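Side-chain contacts in putative polyketide biosynthesis enoyl-CoA hydratase homolog pksH (Bacillus subtilis, PDB 3HP0), which dehydrates the carrier-tethered (S)-3-hydroxy-3-methylglutaryl group to a 3-methylglutaconyl group during synthesis of the antibiotic bacillaene: residues A[205-208]-A[209-213]; A[156-159]-A[160-163]. All blocks are in the same frame, centred on the assembly; numbering follows the deposited sequence.

How the interactions relate
Both contacts are turns of alpha-helix in one crotonase-family chain, and each helix has an exposed and a buried side. They hold different helices, 204-217 for interaction 1 and 157-166 for interaction 2, and do not touch: their centres are 29 Å apart, their nearest atoms about 17 Å. Interaction 1 lies farther from the chain centre and away from the annotated catalytic residues; its buried side pairs the aliphatic parts of Ile207 and Lys211, its exposed side Lys205 and His209. Interaction 2 is the first turn of its helix. There Gln158 lies near His161 and Tyr162 on the exposed side, while Ala160 and Met163 are buried, Met163 near catalytic Glu137.

Interaction 1. Residues A[205-208]-A[209-213]; sequences KGIA and HYKQF
Four i to i+4 backbone bonds join 205-208 to 209-213 within helix 204-217, from His209 N to Lys205 O, Tyr210 N to Gly206 O, Lys211 N to Ile207 O and Gln212 N to Ala208 O; the Lys211 N to Ile207 O bond is 2.8 Å long, with an N-H...O angle of 166°. On the exposed side, Lys205 crosses His209 at a slant. Its CG lies in the plane of the imidazole, at the ring edge, 3.6 Å from His209 CD2. The same CD2 stands 3.0 Å from Lys205 O, which approaches the ring obliquely. With CG anti to the backbone N (chi1 179°) and every later torsion extended, the lysine carries its amino group onward, and NZ ends 5.5 Å from His209 NE2.

On the buried side, Ile207 and Lys211 lie side by side and point the same way, Ile207 CG2 meeting Lys211 CG at 4.1 Å. Bends at chi2 and chi3 of Lys211 shape the path to its ammonium group, which forms a salt bridge with Asp123 and a hydrogen bond to the carbonyl oxygen of Tyr101. Near the helix start, the side chain of Asn203 accepts a bond from Gly206 N. Ile207 also packs on Thr52 and Leu202, and Ala208 on Pro100, so this helix face rests on loops. The two lysines thus differ in kind: Lys205 offers its CG methylene to an imidazole edge, whereas Lys211 pairs its aliphatic part with isoleucine and its buried charge with a carboxylate, which probably favours the protonated amine.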
ATOM      1  N   LYS A 205      24.475  -4.785  -1.396  1.00 30.15           N
ATOM      2  CA  LYS A 205      25.041  -5.053  -0.077  1.00 30.86           C
ATOM      3  C   LYS A 205      24.911  -3.899   0.922  1.00 29.36           C
ATOM      4  O   LYS A 205      24.557  -4.114   2.080  1.00 31.97           O
ATOM      5  CB  LYS A 205      26.515  -5.440  -0.232  1.00 32.85           C
ATOM      6  CG  LYS A 205      27.255  -5.725   1.071  1.00 38.98           C
ATOM      7  CD  LYS A 205      28.742  -5.997   0.798  1.00 42.87           C
ATOM      8  CE  LYS A 205      29.473  -6.426   2.056  1.00 44.90           C
ATOM      9  NZ  LYS A 205      30.803  -7.020   1.720  1.00 49.25           N
ATOM     10  N   GLY A 206      25.213  -2.682   0.486  1.00 26.18           N
ATOM     11  CA  GLY A 206      25.104  -1.544   1.375  1.00 22.38           C
ATOM     12  C   GLY A 206      23.650  -1.246   1.687  1.00 22.79           C
ATOM     13  O   GLY A 206      23.300  -0.919   2.820  1.00 25.07           O
ATOM     14  N   ILE A 207      22.796  -1.383   0.681  1.00 21.72           N
ATOM     15  CA  ILE A 207      21.379  -1.127   0.845  1.00 21.68           C
ATOM     16  C   ILE A 207      20.777  -2.103   1.836  1.00 22.46           C
ATOM     17  O   ILE A 207      20.063  -1.703   2.763  1.00 21.38           O
ATOM     18  CB  ILE A 207      20.623  -1.263  -0.497  1.00 23.36           C
ATOM     19  CG1 ILE A 207      21.154  -0.242  -1.512  1.00 22.75           C
ATOM     20  CG2 ILE A 207      19.119  -1.060  -0.277  1.00 20.58           C
ATOM     21  CD1 ILE A 207      20.522  -0.379  -2.892  1.00 22.33           C
ATOM     22  N   ALA A 208      21.064  -3.385   1.638  1.00 21.11           N
ATOM     23  CA  ALA A 208      20.527  -4.417   2.515  1.00 23.53           C
ATOM     24  C   ALA A 208      20.985  -4.224   3.966  1.00 24.45           C
ATOM     25  O   ALA A 208      20.171  -4.275   4.886  1.00 25.41           O
ATOM     26  CB  ALA A 208      20.931  -5.808   1.998  1.00 25.06           C
ATOM     27  N   HIS A 209      22.279  -3.991   4.168  1.00 24.69           N
ATOM     28  CA  HIS A 209      22.801  -3.785   5.514  1.00 25.17           C
ATOM     29  C   HIS A 209      22.251  -2.497   6.110  1.00 22.66           C
ATOM     30  O   HIS A 209      21.995  -2.431   7.303  1.00 22.26           O
ATOM     31  CB  HIS A 209      24.325  -3.711   5.502  1.00 31.04           C
ATOM     32  CG  HIS A 209      24.995  -5.037   5.322  1.00 39.81           C
ATOM     33  ND1 HIS A 209      24.856  -6.071   6.224  1.00 44.26           N
ATOM     34  CD2 HIS A 209      25.835  -5.488   4.358  1.00 41.72           C
ATOM     35  CE1 HIS A 209      25.583  -7.100   5.825  1.00 44.25           C
ATOM     36  NE2 HIS A 209      26.186  -6.772   4.697  1.00 44.17           N
ATOM     37  N   TYR A 210      22.078  -1.473   5.279  1.00 20.16           N
ATOM     38  CA  TYR A 210      21.553  -0.207   5.759  1.00 18.10           C
ATOM     39  C   TYR A 210      20.092  -0.374   6.172  1.00 18.06           C
ATOM     40  O   TYR A 210      19.693   0.079   7.251  1.00 17.94           O
ATOM     41  CB  TYR A 210      21.680   0.895   4.689  1.00 17.90           C
ATOM     42  CG  TYR A 210      20.828   2.100   5.021  1.00 16.74           C
ATOM     43  CD1 TYR A 210      21.053   2.833   6.188  1.00 16.55           C
ATOM     44  CD2 TYR A 210      19.710   2.414   4.255  1.00 16.40           C
ATOM     45  CE1 TYR A 210      20.183   3.833   6.593  1.00 16.83           C
ATOM     46  CE2 TYR A 210      18.825   3.421   4.654  1.00 16.67           C
ATOM     47  CZ  TYR A 210      19.068   4.116   5.825  1.00 18.22           C
ATOM     48  OH  TYR A 210      18.178   5.065   6.252  1.00 20.08           O
ATOM     49  N   LYS A 211      19.294  -1.036   5.334  1.00 16.89           N
ATOM     50  CA  LYS A 211      17.893  -1.237   5.685  1.00 18.29           C
ATOM     51  C   LYS A 211      17.756  -2.145   6.907  1.00 20.60           C
ATOM     52  O   LYS A 211      16.882  -1.916   7.742  1.00 24.22           O
ATOM     53  CB  LYS A 211      17.081  -1.780   4.496  1.00 14.74           C
ATOM     54  CG  LYS A 211      17.115  -0.841   3.277  1.00 18.04           C
ATOM     55  CD  LYS A 211      15.760  -0.621   2.633  1.00 21.08           C
ATOM     56  CE  LYS A 211      15.164  -1.913   2.108  1.00 24.90           C
ATOM     57  NZ  LYS A 211      13.763  -1.785   1.627  1.00 20.00           N
ATOM     58  N   GLN A 212      18.615  -3.156   7.039  1.00 19.52           N
ATOM     59  CA  GLN A 212      18.519  -4.027   8.207  1.00 22.72           C
ATOM     60  C   GLN A 212      18.744  -3.203   9.460  1.00 20.88           C
ATOM     61  O   GLN A 212      18.035  -3.354  10.449  1.00 22.36           O
ATOM     62  CB  GLN A 212      19.531  -5.180   8.146  1.00 23.96           C
ATOM     63  CG  GLN A 212      19.281  -6.120   6.977  1.00 31.17           C
ATOM     64  CD  GLN A 212      20.237  -7.306   6.952  1.00 37.91           C
ATOM     65  OE1 GLN A 212      21.283  -7.294   7.620  1.00 41.90           O
ATOM     66  NE2 GLN A 212      19.889  -8.333   6.173  1.00 36.98           N
ATOM     67  N   PHE A 213      19.725  -2.313   9.410  1.00 20.54           N
ATOM     68  CA  PHE A 213      20.024  -1.442  10.544  1.00 18.13           C
ATOM     69  C   PHE A 213      18.808  -0.563  10.929  1.00 18.89           C
ATOM     70  O   PHE A 213      18.460  -0.463  12.108  1.00 17.58           O
ATOM     71  CB  PHE A 213      21.223  -0.559  10.197  1.00 17.35           C
ATOM     72  CG  PHE A 213      21.482   0.524  11.193  1.00 19.09           C
ATOM     73  CD1 PHE A 213      22.071   0.230  12.412  1.00 16.61           C
ATOM     74  CD2 PHE A 213      21.102   1.837  10.925  1.00 15.18           C
ATOM     75  CE1 PHE A 213      22.283   1.222  13.357  1.00 17.78           C
ATOM     76  CE2 PHE A 213      21.307   2.828  11.856  1.00 16.52           C
ATOM     77  CZ  PHE A 213      21.901   2.524  13.082  1.00 16.83           C
TER

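Interaction 2. Residues A[156-159]-A[160-163]; sequences GRQK and AHYM
The first turn of helix 157-166 brings Gln158 close to His161 and Tyr162 directly after Gly156, the N-cap residue, which is also the first residue beyond helix 148-155. Gln158 OE1 lies near the plane of the His161 ring, at its edge, 4.0 Å from CD2. The amide and imidazole planes are 81° apart, almost perpendicular. On the other branch of the amide, Gln158 NE2 reaches to 4.2 Å from Tyr162 CB, a loose contact with the base of that side chain and not with its phenol. A bend at chi2 (42°) turns the Gln158 chain forward along the helix, toward its C-terminal end, bringing both amide branches near the following turn.

Gly156 has a positive phi of 97°, a conformation suited to glycine, and makes the short link between the two helices. Its O accepts a weak bond from Ala160 N at 3.4 Å, after which the regular pattern takes over: His161 N bonds to Arg157 O, Tyr162 N to Gln158 O at 2.9 Å, and Met163 N to Lys159 O. Ala160 CB touches Gly156 O at 3.6 Å and packs among Leu151, Ile152 and Ile155, joining the two consecutive helices of this crotonase-family fold. Lys159 makes a cation-pi contact with Trp178. Buried Met163, modelled as selenomethionine, packs on Leu135 and Ile170, its side chain about 8 Å from that of the catalytic Glu137.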
ATOM      1  N   GLY A 156       3.391  10.505  11.261  1.00 22.44           N
ATOM      2  CA  GLY A 156       3.149  10.751  12.662  1.00 21.84           C
ATOM      3  C   GLY A 156       1.743  10.343  13.045  1.00 23.12           C
ATOM      4  O   GLY A 156       0.879  10.145  12.189  1.00 22.94           O
ATOM      5  N   ARG A 157       1.528  10.216  14.345  1.00 23.69           N
ATOM      6  CA  ARG A 157       0.245   9.827  14.890  1.00 26.73           C
ATOM      7  C   ARG A 157      -0.856  10.863  14.657  1.00 24.80           C
ATOM      8  O   ARG A 157      -1.948  10.517  14.225  1.00 22.40           O
ATOM      9  CB  ARG A 157       0.386   9.567  16.391  1.00 30.50           C
ATOM     10  CG  ARG A 157       0.174   8.128  16.784  1.00 35.53           C
ATOM     11  CD  ARG A 157       1.457   7.413  17.198  1.00 39.04           C
ATOM     12  NE  ARG A 157       1.192   5.977  17.320  1.00 44.06           N
ATOM     13  CZ  ARG A 157       2.117   5.033  17.432  1.00 43.88           C
ATOM     14  NH1 ARG A 157       3.404   5.340  17.449  1.00 44.46           N
ATOM     15  NH2 ARG A 157       1.744   3.766  17.494  1.00 47.54           N
ATOM     16  N   GLN A 158      -0.569  12.131  14.925  1.00 22.01           N
ATOM     17  CA  GLN A 158      -1.594  13.153  14.762  1.00 23.53           C
ATOM     18  C   GLN A 158      -2.100  13.316  13.330  1.00 23.92           C
ATOM     19  O   GLN A 158      -3.304  13.419  13.094  1.00 22.29           O
ATOM     20  CB  GLN A 158      -1.094  14.492  15.318  1.00 22.90           C
ATOM     21  CG  GLN A 158      -2.154  15.581  15.398  1.00 25.23           C
ATOM     22  CD  GLN A 158      -3.496  15.071  15.919  1.00 25.06           C
ATOM     23  OE1 GLN A 158      -3.549  14.259  16.836  1.00 29.37           O
ATOM     24  NE2 GLN A 158      -4.583  15.562  15.336  1.00 21.52           N
ATOM     25  N   LYS A 159      -1.196  13.322  12.365  1.00 24.34           N
ATOM     26  CA  LYS A 159      -1.630  13.486  10.996  1.00 26.18           C
ATOM     27  C   LYS A 159      -2.474  12.300  10.528  1.00 25.64           C
ATOM     28  O   LYS A 159      -3.490  12.481   9.850  1.00 23.82           O
ATOM     29  CB  LYS A 159      -0.417  13.696  10.086  1.00 29.52           C
ATOM     30  CG  LYS A 159       0.362  14.965  10.412  1.00 32.54           C
ATOM     31  CD  LYS A 159      -0.407  16.217  10.006  1.00 37.44           C
ATOM     32  CE  LYS A 159       0.260  17.499  10.537  1.00 41.90           C
ATOM     33  NZ  LYS A 159       1.749  17.537  10.301  1.00 45.54           N
ATOM     34  N   ALA A 160      -2.071  11.085  10.885  1.00 24.67           N
ATOM     35  CA  ALA A 160      -2.842   9.913  10.474  1.00 25.31           C
ATOM     36  C   ALA A 160      -4.228   9.944  11.138  1.00 24.77           C
ATOM     37  O   ALA A 160      -5.239   9.579  10.522  1.00 22.57           O
ATOM     38  CB  ALA A 160      -2.105   8.637  10.851  1.00 26.10           C
ATOM     39  N   HIS A 161      -4.253  10.412  12.385  1.00 23.00           N
ATOM     40  CA  HIS A 161      -5.468  10.511  13.190  1.00 23.75           C
ATOM     41  C   HIS A 161      -6.489  11.490  12.586  1.00 23.33           C
ATOM     42  O   HIS A 161      -7.649  11.150  12.398  1.00 22.30           O
ATOM     43  CB  HIS A 161      -5.074  10.931  14.613  1.00 25.02           C
ATOM     44  CG  HIS A 161      -6.168  10.784  15.627  1.00 29.25           C
ATOM     45  ND1 HIS A 161      -6.890   9.619  15.785  1.00 29.47           N
ATOM     46  CD2 HIS A 161      -6.618  11.637  16.580  1.00 28.11           C
ATOM     47  CE1 HIS A 161      -7.734   9.761  16.792  1.00 29.63           C
ATOM     48  NE2 HIS A 161      -7.588  10.976  17.292  1.00 28.44           N
ATOM     49  N   TYR A 162      -6.035  12.698  12.270  1.00 23.53           N
ATOM     50  CA  TYR A 162      -6.875  13.735  11.686  1.00 25.15           C
ATOM     51  C   TYR A 162      -7.451  13.253  10.354  1.00 27.58           C
ATOM     52  O   TYR A 162      -8.625  13.466  10.046  1.00 27.31           O
ATOM     53  CB  TYR A 162      -6.028  14.991  11.473  1.00 24.67           C
ATOM     54  CG  TYR A 162      -6.788  16.213  10.999  1.00 25.79           C
ATOM     55  CD1 TYR A 162      -7.829  16.761  11.764  1.00 26.71           C
ATOM     56  CD2 TYR A 162      -6.435  16.849   9.809  1.00 23.31           C
ATOM     57  CE1 TYR A 162      -8.492  17.919  11.349  1.00 26.97           C
ATOM     58  CE2 TYR A 162      -7.084  17.994   9.386  1.00 25.70           C
ATOM     59  CZ  TYR A 162      -8.109  18.529  10.156  1.00 28.47           C
ATOM     60  OH  TYR A 162      -8.731  19.676   9.724  1.00 28.47           O
HETATM   61  N   MSE A 163      -6.605  12.594   9.575  1.00 28.42           N
HETATM   62  CA  MSE A 163      -6.976  12.050   8.278  1.00 30.05           C
HETATM   63  C   MSE A 163      -8.099  11.030   8.390  1.00 27.31           C
HETATM   64  O   MSE A 163      -9.073  11.067   7.633  1.00 25.28           O
HETATM   65  CB  MSE A 163      -5.768  11.354   7.657  1.00 34.03           C
HETATM   66  CG  MSE A 163      -5.389  11.834   6.295  1.00 40.11           C
HETATM   67 SE   MSE A 163      -3.788  10.917   5.721  1.00 45.07          SE
HETATM   68  CE  MSE A 163      -4.601   9.759   4.411  1.00 40.06           C
TER